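Succinyl-CoA:3-ketoacid coenzyme A transferase subunit B (Helicobacter pylori, PDB 3RRL) transfers coenzyme A from succinyl-CoA to a 3-oxo acid, giving a 3-oxoacyl-CoA and succinate, as the B subunit of the enzyme. Local coordinates at residues R8-E12 against H165-T169; G48-P53 against E68-V73; G99-V103 against I136-E140; M181-L186 against A201-L207. One frame throughout, in Å; residues are numbered along the deposited sequence.

Contact 1 (R8-E12 against H165-T169); sequences RAAKE and HQLIT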
loop_
_atom_site.group_PDB
_atom_site.type_symbol
_atom_site.label_atom_id
_atom_site.label_comp_id
_atom_site.label_asym_id
_atom_site.label_seq_id
_atom_site.Cartn_x
_atom_site.Cartn_y
_atom_site.Cartn_z
ATOM N N ARG B 8 26.124 -26.408 -3.591
ATOM C CA ARG B 8 26.164 -26.238 -2.137
ATOM C C ARG B 8 25.078 -25.256 -1.710
ATOM O O ARG B 8 24.415 -25.449 -0.693
ATOM C CB ARG B 8 27.546 -25.771 -1.668
ATOM C CG ARG B 8 27.638 -25.481 -0.173
ATOM C CD ARG B 8 27.198 -26.680 0.673
ATOM N NE ARG B 8 27.159 -26.356 2.100
ATOM C CZ ARG B 8 26.144 -25.729 2.696
ATOM N NH1 ARG B 8 26.193 -25.468 3.991
ATOM N NH2 ARG B 8 25.077 -25.363 2.000
ATOM N N ALA B 9 24.885 -24.212 -2.508
ATOM C CA ALA B 9 23.813 -23.253 -2.260
ATOM C C ALA B 9 22.441 -23.924 -2.295
ATOM O O ALA B 9 21.548 -23.569 -1.522
ATOM C CB ALA B 9 23.872 -22.122 -3.275
ATOM N N ALA B 10 22.275 -24.892 -3.194
ATOM C CA ALA B 10 20.990 -25.574 -3.346
ATOM C C ALA B 10 20.573 -26.291 -2.069
ATOM O O ALA B 10 19.388 -26.443 -1.789
ATOM C CB ALA B 10 21.038 -26.553 -4.505
ATOM N N LYS B 11 21.557 -26.727 -1.296
ATOM C CA LYS B 11 21.290 -27.437 -0.057
ATOM C C LYS B 11 20.588 -26.554 0.969
ATOM O O LYS B 11 19.974 -27.057 1.916
ATOM C CB LYS B 11 22.586 -28.007 0.521
ATOM C CG LYS B 11 23.222 -29.087 -0.344
ATOM C CD LYS B 11 24.432 -29.705 0.347
ATOM C CE LYS B 11 24.815 -31.033 -0.289
ATOM N NZ LYS B 11 25.140 -30.905 -1.740
ATOM N N GLU B 12 20.677 -25.242 0.780
ATOM C CA GLU B 12 20.036 -24.298 1.698
ATOM C C GLU B 12 18.531 -24.139 1.444
ATOM O O GLU B 12 17.801 -23.572 2.266
ATOM C CB GLU B 12 20.737 -22.935 1.641
ATOM C CG GLU B 12 22.210 -22.998 2.036
ATOM C CD GLU B 12 22.396 -23.372 3.497
ATOM O OE1 GLU B 12 21.687 -22.785 4.348
ATOM O OE2 GLU B 12 23.238 -24.252 3.795
ATOM N N HIS B 165 24.264 -13.401 6.258
ATOM C CA HIS B 165 24.178 -14.492 7.227
ATOM C C HIS B 165 25.148 -15.622 6.912
ATOM O O HIS B 165 25.790 -16.177 7.807
ATOM C CB HIS B 165 22.746 -15.033 7.324
ATOM C CG HIS B 165 21.790 -14.085 7.977
ATOM N ND1 HIS B 165 20.985 -13.229 7.258
ATOM C CD2 HIS B 165 21.527 -13.842 9.281
ATOM C CE1 HIS B 165 20.257 -12.508 8.092
ATOM N NE2 HIS B 165 20.566 -12.860 9.326
ATOM N N GLN B 166 25.251 -15.960 5.631
ATOM C CA GLN B 166 26.062 -17.093 5.213
ATOM C C GLN B 166 26.724 -16.789 3.874
ATOM O O GLN B 166 26.114 -16.188 2.986
ATOM C CB GLN B 166 25.187 -18.340 5.119
ATOM C CG GLN B 166 25.857 -19.564 4.503
ATOM C CD GLN B 166 24.862 -20.699 4.282
ATOM O OE1 GLN B 166 23.727 -20.470 3.864
ATOM N NE2 GLN B 166 25.274 -21.917 4.581
ATOM N N LEU B 167 27.981 -17.189 3.741
ATOM C CA LEU B 167 28.727 -16.946 2.515
ATOM C C LEU B 167 29.264 -18.264 1.973
ATOM O O LEU B 167 29.979 -18.992 2.664
ATOM C CB LEU B 167 29.872 -15.954 2.758
ATOM C CG LEU B 167 30.977 -15.907 1.698
ATOM C CD1 LEU B 167 30.447 -15.392 0.366
ATOM C CD2 LEU B 167 32.161 -15.061 2.176
ATOM N N ILE B 168 28.893 -18.573 0.738
ATOM C CA ILE B 168 29.326 -19.795 0.086
ATOM C C ILE B 168 30.210 -19.442 -1.106
ATOM O O ILE B 168 29.764 -18.761 -2.029
ATOM C CB ILE B 168 28.105 -20.591 -0.417
ATOM C CG1 ILE B 168 27.151 -20.906 0.742
ATOM C CG2 ILE B 168 28.537 -21.859 -1.128
ATOM C CD1 ILE B 168 25.900 -21.665 0.316
ATOM N N THR B 169 31.463 -19.885 -1.082
ATOM C CA THR B 169 32.345 -19.730 -2.237
ATOM C C THR B 169 32.808 -21.097 -2.769
ATOM O O THR B 169 32.409 -22.144 -2.248
ATOM C CB THR B 169 33.576 -18.844 -1.913
ATOM O OG1 THR B 169 34.552 -19.602 -1.185
ATOM C CG2 THR B 169 33.159 -17.633 -1.098
#
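Gln166 and Glu12 approach from opposite directions, their amide and carboxylate planes 86° apart. Gln166 NE2 gives a nearly straight hydrogen bond of 3.2 Å to Glu12 OE2, in the plane of its own amide but from above the carboxylate plane. Arg8 comes to the same oxygen differently: NH1 and NH2 both reach OE2 within the guanidinium plane, NH2 at 2.8 Å in a salt bridge on the anti lone pair. OE2 thus accepts three N-H groups. The other two oxygens, Glu12 OE1 and Gln166 OE1, are both acceptors only 3.1 Å apart; Lys134 NZ makes a salt bridge to the first and a hydrogen bond to the second, which probably eases their repulsion.

Beneath this polar group lies an apolar layer. Ile168 CD1 comes within 3.7 Å of Ala9 CA, and Ile168 CG2 packs 3.9 Å from Arg8 CG. The Ile168 side chain crosses that of Arg8 at about a right angle, one branch under the aliphatic part of the arginine and the other on the helix backbone.

Two features position the arginine. Its CG stands anti to the backbone N (chi1 176°) and the chain then bends at chi2, which brings the guanidinium back over the following turn to Glu12; its NE is held by a salt bridge to Glu185. Ala9 also touches Ile138 of the adjoining strand. The arrangement is that of an alpha/beta fold: the N-terminal helix 2-10 packs against a mixed sheet, with strand 166-168 beside the parallel strand 134-138.

Contact 2 (G48-P53 against E68-V73); sequences GIGAYP and ETITVV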
loop_
_atom_site.group_PDB
_atom_site.type_symbol
_atom_site.label_atom_id
_atom_site.label_comp_id
_atom_site.label_asym_id
_atom_site.label_seq_id
_atom_site.Cartn_x
_atom_site.Cartn_y
_atom_site.Cartn_z
ATOM N N GLY B 48 5.458 -17.304 -7.127
ATOM C CA GLY B 48 5.301 -18.495 -7.956
ATOM C C GLY B 48 5.896 -18.524 -9.359
ATOM O O GLY B 48 5.221 -18.857 -10.330
ATOM N N ILE B 49 7.171 -18.157 -9.465
ATOM C CA ILE B 49 7.931 -18.335 -10.704
ATOM C C ILE B 49 7.967 -19.804 -11.158
ATOM O O ILE B 49 8.003 -20.727 -10.340
ATOM C CB ILE B 49 9.393 -17.878 -10.540
ATOM C CG1 ILE B 49 9.479 -16.395 -10.202
ATOM C CG2 ILE B 49 10.214 -18.169 -11.805
ATOM C CD1 ILE B 49 10.917 -15.938 -9.996
ATOM N N GLY B 50 8.065 -20.009 -12.467
ATOM C CA GLY B 50 7.944 -21.330 -13.042
ATOM C C GLY B 50 8.872 -21.422 -14.231
ATOM O O GLY B 50 9.658 -20.507 -14.483
ATOM N N ALA B 51 8.815 -22.542 -14.938
ATOM C CA ALA B 51 9.780 -22.828 -15.988
ATOM C C ALA B 51 9.672 -21.826 -17.126
ATOM O O ALA B 51 8.685 -21.099 -17.231
ATOM C CB ALA B 51 9.579 -24.237 -16.508
ATOM N N TYR B 52 10.718 -21.749 -17.942
ATOM C CA TYR B 52 10.626 -21.050 -19.215
ATOM C C TYR B 52 9.525 -21.703 -20.025
ATOM O O TYR B 52 9.326 -22.917 -19.943
ATOM C CB TYR B 52 11.945 -21.127 -19.981
ATOM C CG TYR B 52 13.097 -20.444 -19.284
ATOM C CD1 TYR B 52 12.937 -19.201 -18.699
ATOM C CD2 TYR B 52 14.344 -21.049 -19.208
ATOM C CE1 TYR B 52 13.985 -18.572 -18.058
ATOM C CE2 TYR B 52 15.402 -20.430 -18.571
ATOM C CZ TYR B 52 15.217 -19.190 -17.996
ATOM O OH TYR B 52 16.265 -18.567 -17.356
ATOM N N PRO B 53 8.793 -20.895 -20.800
ATOM C CA PRO B 53 7.691 -21.367 -21.645
ATOM C C PRO B 53 8.154 -22.208 -22.833
ATOM O O PRO B 53 9.269 -22.040 -23.334
ATOM C CB PRO B 53 7.075 -20.066 -22.163
ATOM C CG PRO B 53 8.180 -19.076 -22.097
ATOM C CD PRO B 53 8.958 -19.434 -20.875
ATOM N N GLU B 68 13.639 -11.977 -18.575
ATOM C CA GLU B 68 13.473 -13.211 -19.335
ATOM C C GLU B 68 12.014 -13.654 -19.330
ATOM O O GLU B 68 11.309 -13.485 -18.331
ATOM C CB GLU B 68 14.334 -14.319 -18.741
ATOM C CG GLU B 68 15.802 -13.954 -18.613
ATOM C CD GLU B 68 16.636 -15.086 -18.032
ATOM O OE1 GLU B 68 16.097 -15.862 -17.210
ATOM O OE2 GLU B 68 17.829 -15.200 -18.399
ATOM N N THR B 69 11.560 -14.226 -20.441
ATOM C CA THR B 69 10.193 -14.727 -20.511
ATOM C C THR B 69 10.060 -16.019 -19.721
ATOM O O THR B 69 10.885 -16.934 -19.863
ATOM C CB THR B 69 9.749 -14.971 -21.963
ATOM O OG1 THR B 69 10.662 -15.877 -22.598
ATOM C CG2 THR B 69 9.712 -13.657 -22.726
ATOM N N ILE B 70 9.017 -16.098 -18.899
ATOM C CA ILE B 70 8.821 -17.247 -18.010
ATOM C C ILE B 70 7.374 -17.712 -17.991
ATOM O O ILE B 70 6.539 -17.199 -18.730
ATOM C CB ILE B 70 9.218 -16.910 -16.559
ATOM C CG1 ILE B 70 8.428 -15.697 -16.066
ATOM C CG2 ILE B 70 10.710 -16.641 -16.464
ATOM C CD1 ILE B 70 8.597 -15.418 -14.569
ATOM N N THR B 71 7.086 -18.687 -17.135
ATOM C CA THR B 71 5.707 -19.057 -16.835
ATOM C C THR B 71 5.488 -18.969 -15.330
ATOM O O THR B 71 6.392 -18.581 -14.588
ATOM C CB THR B 71 5.371 -20.478 -17.304
ATOM O OG1 THR B 71 6.150 -21.422 -16.556
ATOM C CG2 THR B 71 5.656 -20.634 -18.805
ATOM N N VAL B 72 4.285 -19.320 -14.888
ATOM C CA VAL B 72 3.967 -19.330 -13.469
ATOM C C VAL B 72 3.521 -20.724 -13.060
ATOM O O VAL B 72 3.007 -21.479 -13.886
ATOM C CB VAL B 72 2.845 -18.318 -13.128
ATOM C CG1 VAL B 72 3.280 -16.912 -13.471
ATOM C CG2 VAL B 72 1.569 -18.660 -13.872
ATOM N N VAL B 73 3.725 -21.068 -11.793
ATOM C CA VAL B 73 3.191 -22.310 -11.236
ATOM C C VAL B 73 1.733 -22.135 -10.806
ATOM O O VAL B 73 1.230 -21.019 -10.729
ATOM C CB VAL B 73 4.032 -22.823 -10.032
ATOM C CG1 VAL B 73 5.416 -23.266 -10.496
ATOM C CG2 VAL B 73 4.143 -21.758 -8.944
#
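Ala51 O receives two groups of Thr71: the hydroxyl OG1 at 2.6 Å and, in a weak bond, the backbone N of the same residue at 2.9 Å. The pair belongs to an irregular antiparallel pairing, in which the chain leaving strand 46-49 of the large mixed sheet runs beside the approach to strand 72-73. Thr71 OG1 sits between its backbone N and carbonyl carbon (chi1 65°), which sets the hydroxyl and the N-H on the same carbonyl and leaves the methyl CG2 to pack 3.6 Å from Pro53 CA.

One regular bridge remains, the non-hydrogen-bonded pair Ile49 and Val72, whose side chains diverge. Next to it Val73 N bonds to Gly48 O at 3.0 Å. Gly48 turns the corner here at a positive phi of 89°, and Val73 CG2 packs 3.6 Å from Gly48 CA.

Farther along, Ile70 CG2 lies at the edge of the Tyr52 ring, and the Pro53 ring crosses the Thr69 side chain at about a right angle, with Pro53 CD 3.3 Å from Thr69 O. Another protein chain packs on Tyr52, Pro53, Glu68 and Thr69, and its backbone bonds Thr69 OG1, so this end of the pairing lies at a subunit interface. Ile49 is about 9 Å, side chain to side chain, from Glu43, the predicted active-site residue. At the far end Tyr52 OH donates to Glu68 OE1 at 2.7 Å, meeting that oxygen 38° out of the carboxylate plane.

Contact 3 (G99-V103 against I136-E140); sequences GGMEV and IVIME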
loop_
_atom_site.group_PDB
_atom_site.type_symbol
_atom_site.label_atom_id
_atom_site.label_comp_id
_atom_site.label_asym_id
_atom_site.label_seq_id
_atom_site.Cartn_x
_atom_site.Cartn_y
_atom_site.Cartn_z
ATOM N N GLY B 99 24.561 -12.657 -5.457
ATOM C CA GLY B 99 25.962 -12.664 -5.831
ATOM C C GLY B 99 26.650 -11.504 -5.144
ATOM O O GLY B 99 25.983 -10.652 -4.568
ATOM N N GLY B 100 27.977 -11.465 -5.184
ATOM C CA GLY B 100 28.692 -10.332 -4.630
ATOM C C GLY B 100 30.031 -10.108 -5.298
ATOM O O GLY B 100 30.629 -11.028 -5.861
HETATM N N MSE B 101 30.478 -8.861 -5.292
HETATM C CA MSE B 101 31.854 -8.539 -5.663
HETATM C C MSE B 101 32.829 -8.630 -4.488
HETATM O O MSE B 101 33.974 -9.048 -4.647
HETATM C CB MSE B 101 31.905 -7.196 -6.371
HETATM C CG MSE B 101 31.062 -7.210 -7.642
HETATM SE SE MSE B 101 30.877 -5.466 -8.444
HETATM C CE MSE B 101 29.945 -4.574 -6.995
ATOM N N GLU B 102 32.376 -8.225 -3.311
ATOM C CA GLU B 102 33.145 -8.355 -2.086
ATOM C C GLU B 102 32.230 -8.657 -0.910
ATOM O O GLU B 102 31.094 -8.228 -0.880
ATOM C CB GLU B 102 33.895 -7.062 -1.769
ATOM C CG GLU B 102 35.128 -6.778 -2.580
ATOM C CD GLU B 102 35.672 -5.402 -2.299
ATOM O OE1 GLU B 102 34.998 -4.634 -1.609
ATOM O OE2 GLU B 102 36.770 -5.070 -2.760
ATOM N N VAL B 103 32.743 -9.389 0.065
ATOM C CA VAL B 103 32.089 -9.543 1.344
ATOM C C VAL B 103 33.124 -9.266 2.416
ATOM O O VAL B 103 34.210 -9.790 2.362
ATOM C CB VAL B 103 31.507 -10.923 1.548
ATOM C CG1 VAL B 103 30.870 -11.017 2.898
ATOM C CG2 VAL B 103 30.530 -11.253 0.456
ATOM N N ILE B 136 21.881 -15.205 2.011
ATOM C CA ILE B 136 23.039 -15.978 1.586
ATOM C C ILE B 136 23.711 -15.332 0.373
ATOM O O ILE B 136 23.056 -15.055 -0.628
ATOM C CB ILE B 136 22.640 -17.409 1.193
ATOM C CG1 ILE B 136 21.887 -18.092 2.333
ATOM C CG2 ILE B 136 23.868 -18.223 0.792
ATOM C CD1 ILE B 136 21.346 -19.462 1.958
ATOM N N VAL B 137 25.017 -15.093 0.464
ATOM C CA VAL B 137 25.784 -14.626 -0.681
ATOM C C VAL B 137 26.592 -15.789 -1.250
ATOM O O VAL B 137 27.249 -16.522 -0.506
ATOM C CB VAL B 137 26.749 -13.487 -0.305
ATOM C CG1 VAL B 137 27.686 -13.176 -1.474
ATOM C CG2 VAL B 137 25.985 -12.248 0.105
ATOM N N ILE B 138 26.526 -15.967 -2.564
ATOM C CA ILE B 138 27.318 -16.990 -3.232
ATOM C C ILE B 138 28.187 -16.333 -4.299
ATOM O O ILE B 138 27.703 -15.556 -5.127
ATOM C CB ILE B 138 26.449 -18.112 -3.835
ATOM C CG1 ILE B 138 25.676 -17.612 -5.064
ATOM C CG2 ILE B 138 25.526 -18.689 -2.772
ATOM C CD1 ILE B 138 24.926 -18.717 -5.806
HETATM N N MSE B 139 29.475 -16.635 -4.247
HETATM C CA MSE B 139 30.463 -15.822 -4.923
HETATM C C MSE B 139 31.721 -16.621 -5.204
HETATM O O MSE B 139 32.104 -17.473 -4.403
HETATM C CB MSE B 139 30.806 -14.684 -3.977
HETATM C CG MSE B 139 31.732 -13.646 -4.507
HETATM SE SE MSE B 139 31.909 -12.340 -3.088
HETATM C CE MSE B 139 32.968 -13.381 -1.833
ATOM N N GLU B 140 32.393 -16.322 -6.310
ATOM C CA GLU B 140 33.727 -16.868 -6.527
ATOM C C GLU B 140 34.669 -16.223 -5.516
ATOM O O GLU B 140 34.584 -15.019 -5.261
ATOM C CB GLU B 140 34.193 -16.636 -7.966
ATOM C CG GLU B 140 33.592 -17.623 -8.961
ATOM C CD GLU B 140 33.731 -17.173 -10.400
ATOM O OE1 GLU B 140 34.868 -17.168 -10.921
ATOM O OE2 GLU B 140 32.699 -16.821 -11.012
HETATM O O HOH W 1 28.505 -13.938 -7.410
#
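Apolar contact joins Val103 to Val137 and Met139, the last a selenomethionine. The two valines reach toward each other tip to tip, with Val103 CG2 3.9 Å from Val137 CG1, and the Met139 side chain crosses Val103 obliquely, its SE 4.0 Å from the same methyl. CG of Met139 is anti to the backbone N (chi1 -175°), so that the chain runs straight out from the backbone before bending at chi3 and turning CE toward Val103. Leu167 lies against both Val137 and Met139, and Leu109 also meets Val137.

Between backbone and side chain, Met139 packs against the carbonyl of Gly100: its CG is 3.1 Å and its SE 3.3 Å from Gly100 O. Gly100 N also lies 4.1 Å from Val137 CG1.

No direct hydrogen bond spans the two segments. Gly99 CA instead makes a nearly straight CH...O contact of 3.4 Å with Ile138 O, and a water that donates to the same carbonyl oxygen at 2.9 Å accepts a weak bond from Gly100 N.

Beyond Gly100 the chain passes a classic beta bulge, Met101 and Glu102 both facing Ala110, as it enters strand 102-104 of the small sheet. The chemistry is accordingly that of a junction between sheets: strand 134-138 of the large sheet meets the segment that leaves it through close glycine backbone, one bridging water and methyl and selenium packing, without a ladder of backbone hydrogen bonds.

Contact 4 (M181-L186 against A201-L207); sequences MKLVEL and AEFEVRL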
loop_
_atom_site.group_PDB
_atom_site.type_symbol
_atom_site.label_atom_id
_atom_site.label_comp_id
_atom_site.label_asym_id
_atom_site.label_seq_id
_atom_site.Cartn_x
_atom_site.Cartn_y
_atom_site.Cartn_z
HETATM N N MSE B 181 33.109 -13.596 11.719
HETATM C CA MSE B 181 32.979 -14.576 10.648
HETATM C C MSE B 181 33.566 -15.934 11.023
HETATM O O MSE B 181 34.713 -16.025 11.460
HETATM C CB MSE B 181 33.674 -14.053 9.393
HETATM C CG MSE B 181 33.437 -14.889 8.159
HETATM SE SE MSE B 181 34.319 -14.070 6.638
HETATM C CE MSE B 181 33.408 -14.975 5.188
ATOM N N LYS B 182 32.782 -16.991 10.837
ATOM C CA LYS B 182 33.246 -18.345 11.132
ATOM C C LYS B 182 33.330 -19.201 9.874
ATOM O O LYS B 182 32.403 -19.214 9.063
ATOM C CB LYS B 182 32.311 -19.025 12.140
ATOM C CG LYS B 182 32.149 -18.298 13.466
ATOM C CD LYS B 182 30.923 -18.822 14.205
ATOM C CE LYS B 182 30.711 -18.139 15.560
ATOM N NZ LYS B 182 31.617 -18.633 16.648
ATOM N N LEU B 183 34.418 -19.956 9.744
ATOM C CA LEU B 183 34.559 -20.889 8.645
ATOM C C LEU B 183 33.952 -22.176 9.152
ATOM O O LEU B 183 34.517 -22.821 10.027
ATOM C CB LEU B 183 36.044 -21.138 8.391
ATOM C CG LEU B 183 36.372 -22.300 7.454
ATOM C CD1 LEU B 183 35.753 -22.047 6.079
ATOM C CD2 LEU B 183 37.875 -22.518 7.334
ATOM N N VAL B 184 32.775 -22.532 8.650
ATOM C CA VAL B 184 32.128 -23.752 9.110
ATOM C C VAL B 184 32.223 -24.943 8.162
ATOM O O VAL B 184 31.821 -26.045 8.520
ATOM C CB VAL B 184 30.661 -23.492 9.485
ATOM C CG1 VAL B 184 30.590 -22.429 10.560
ATOM C CG2 VAL B 184 29.857 -23.058 8.257
ATOM N N GLU B 185 32.732 -24.728 6.955
ATOM C CA GLU B 185 32.839 -25.824 5.995
ATOM C C GLU B 185 33.929 -25.597 4.942
ATOM O O GLU B 185 34.105 -24.484 4.445
ATOM C CB GLU B 185 31.478 -26.050 5.330
ATOM C CG GLU B 185 31.311 -27.379 4.614
ATOM C CD GLU B 185 29.931 -27.525 3.965
ATOM O OE1 GLU B 185 28.931 -27.045 4.548
ATOM O OE2 GLU B 185 29.847 -28.119 2.870
ATOM N N LEU B 186 34.630 -26.667 4.580
ATOM C CA LEU B 186 35.549 -26.647 3.448
ATOM C C LEU B 186 34.870 -27.348 2.278
ATOM O O LEU B 186 34.242 -28.391 2.460
ATOM C CB LEU B 186 36.854 -27.380 3.786
ATOM C CG LEU B 186 37.820 -26.771 4.812
ATOM C CD1 LEU B 186 38.935 -27.760 5.169
ATOM C CD2 LEU B 186 38.403 -25.452 4.310
ATOM N N ALA B 201 40.020 -11.484 5.072
ATOM C CA ALA B 201 39.193 -11.306 6.258
ATOM C C ALA B 201 39.708 -12.181 7.394
ATOM O O ALA B 201 40.222 -13.272 7.156
ATOM C CB ALA B 201 37.741 -11.652 5.943
ATOM N N GLU B 202 39.586 -11.690 8.623
ATOM C CA GLU B 202 39.908 -12.486 9.800
ATOM C C GLU B 202 38.701 -13.322 10.188
ATOM O O GLU B 202 37.577 -12.813 10.243
ATOM C CB GLU B 202 40.293 -11.584 10.973
ATOM C CG GLU B 202 41.514 -10.720 10.721
ATOM C CD GLU B 202 41.677 -9.623 11.761
ATOM O OE1 GLU B 202 40.652 -9.163 12.321
ATOM O OE2 GLU B 202 42.834 -9.223 12.020
ATOM N N PHE B 203 38.927 -14.599 10.475
ATOM C CA PHE B 203 37.822 -15.486 10.821
ATOM C C PHE B 203 38.220 -16.520 11.867
ATOM O O PHE B 203 39.404 -16.804 12.050
ATOM C CB PHE B 203 37.282 -16.187 9.565
ATOM C CG PHE B 203 38.303 -17.034 8.850
ATOM C CD1 PHE B 203 38.397 -18.398 9.103
ATOM C CD2 PHE B 203 39.165 -16.473 7.924
ATOM C CE1 PHE B 203 39.332 -19.186 8.447
ATOM C CE2 PHE B 203 40.100 -17.256 7.263
ATOM C CZ PHE B 203 40.183 -18.617 7.528
ATOM N N GLU B 204 37.219 -17.076 12.543
ATOM C CA GLU B 204 37.433 -18.149 13.502
ATOM C C GLU B 204 37.213 -19.476 12.796
ATOM O O GLU B 204 36.298 -19.601 11.980
ATOM C CB GLU B 204 36.444 -18.038 14.661
ATOM C CG GLU B 204 36.510 -16.738 15.437
ATOM C CD GLU B 204 35.299 -16.542 16.343
ATOM O OE1 GLU B 204 34.376 -17.387 16.297
ATOM O OE2 GLU B 204 35.264 -15.544 17.098
ATOM N N VAL B 205 38.031 -20.473 13.122
ATOM C CA VAL B 205 37.890 -21.776 12.494
ATOM C C VAL B 205 36.980 -22.657 13.341
ATOM O O VAL B 205 37.338 -23.125 14.428
ATOM C CB VAL B 205 39.261 -22.452 12.325
ATOM C CG1 VAL B 205 39.091 -23.888 11.837
ATOM C CG2 VAL B 205 40.128 -21.640 11.372
ATOM N N ARG B 206 35.774 -22.825 12.822
ATOM C CA ARG B 206 34.709 -23.643 13.384
ATOM C C ARG B 206 34.429 -24.981 12.698
ATOM O O ARG B 206 33.309 -25.477 12.777
ATOM C CB ARG B 206 33.449 -22.821 13.631
ATOM C CG ARG B 206 33.665 -21.739 14.693
ATOM C CD ARG B 206 34.138 -22.351 16.016
ATOM N NE ARG B 206 34.322 -21.343 17.057
ATOM C CZ ARG B 206 35.466 -20.705 17.295
ATOM N NH1 ARG B 206 35.534 -19.804 18.265
ATOM N NH2 ARG B 206 36.545 -20.964 16.566
ATOM N N LEU B 207 35.350 -25.460 11.867
ATOM C CA LEU B 207 35.185 -26.787 11.270
ATOM C C LEU B 207 34.883 -27.836 12.327
ATOM O O LEU B 207 34.169 -28.801 12.057
ATOM C CB LEU B 207 36.420 -27.194 10.466
ATOM C CG LEU B 207 36.748 -26.219 9.338
ATOM C CD1 LEU B 207 38.056 -26.588 8.666
ATOM C CD2 LEU B 207 35.606 -26.152 8.322
#
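Leu183 and Phe203 lie side by side and point the same way, Leu183 CB 3.7 Å from Phe203 CD1. With chi1 at 60°, CG of Phe203 is flanked by both backbone arms, and the ring is laid along the leucine. Leu207 extends the cluster: its CD2 is 4.0 Å from Leu183 CG, while CD1 meets Leu186 CD1 at 3.8 Å, the two leucines crossing at about a right angle. Helix 192-198 packs on this layer, Leu192 against Leu183, Val195 against Leu186 and Lys196 against Phe203. At the other end Met181, a selenomethionine, runs out extended, its SE touching the methyl of Ala201.

The two backbones are joined by a parallel ladder. Glu204 N bonds to Met181 O and Leu183 N to Glu204 O, each 2.9 Å, and Arg206 N continues to Leu183 O at 3.1 Å with a more bent geometry.

On the face of Lys182 and Glu204 the side chains lie alongside one another, and Lys182 NZ forms a 3.0 Å salt bridge to Glu204 OE1. That oxygen also stands over a face of the Arg206 guanidinium, a purely electrostatic pairing, and so is shared by two positive groups. Lys182 NZ and Arg206 NE are 3.9 Å apart, a like-charge approach the carboxylate probably offsets. Strand 180-186, helix 192-198 and strand 204-205 form a beta-alpha-beta crossover, whose last strand ends the large sheet within this chain.

From the N terminus, helix 2-10 opens contact 1, which closes 153 residues later on strand 166-168. Within that long loop lie contact 2, a short closure of 15 residues at the far end of the large sheet, and then contact 3, which spans 33 residues and joins that sheet to the small one. Contact 4 follows in series and closes the C-terminal crossover. None of the loops cross. Contacts 1 and 3 touch between neighbouring strands through a probable backbone hydrogen bond, Ile168 N to Val137 O at 2.9 Å, and contact 1 meets contact 4 where Leu167 CD2 packs 3.3 Å from Met181 CE. The centres of contacts 2 and 4 lie about 38 Å apart.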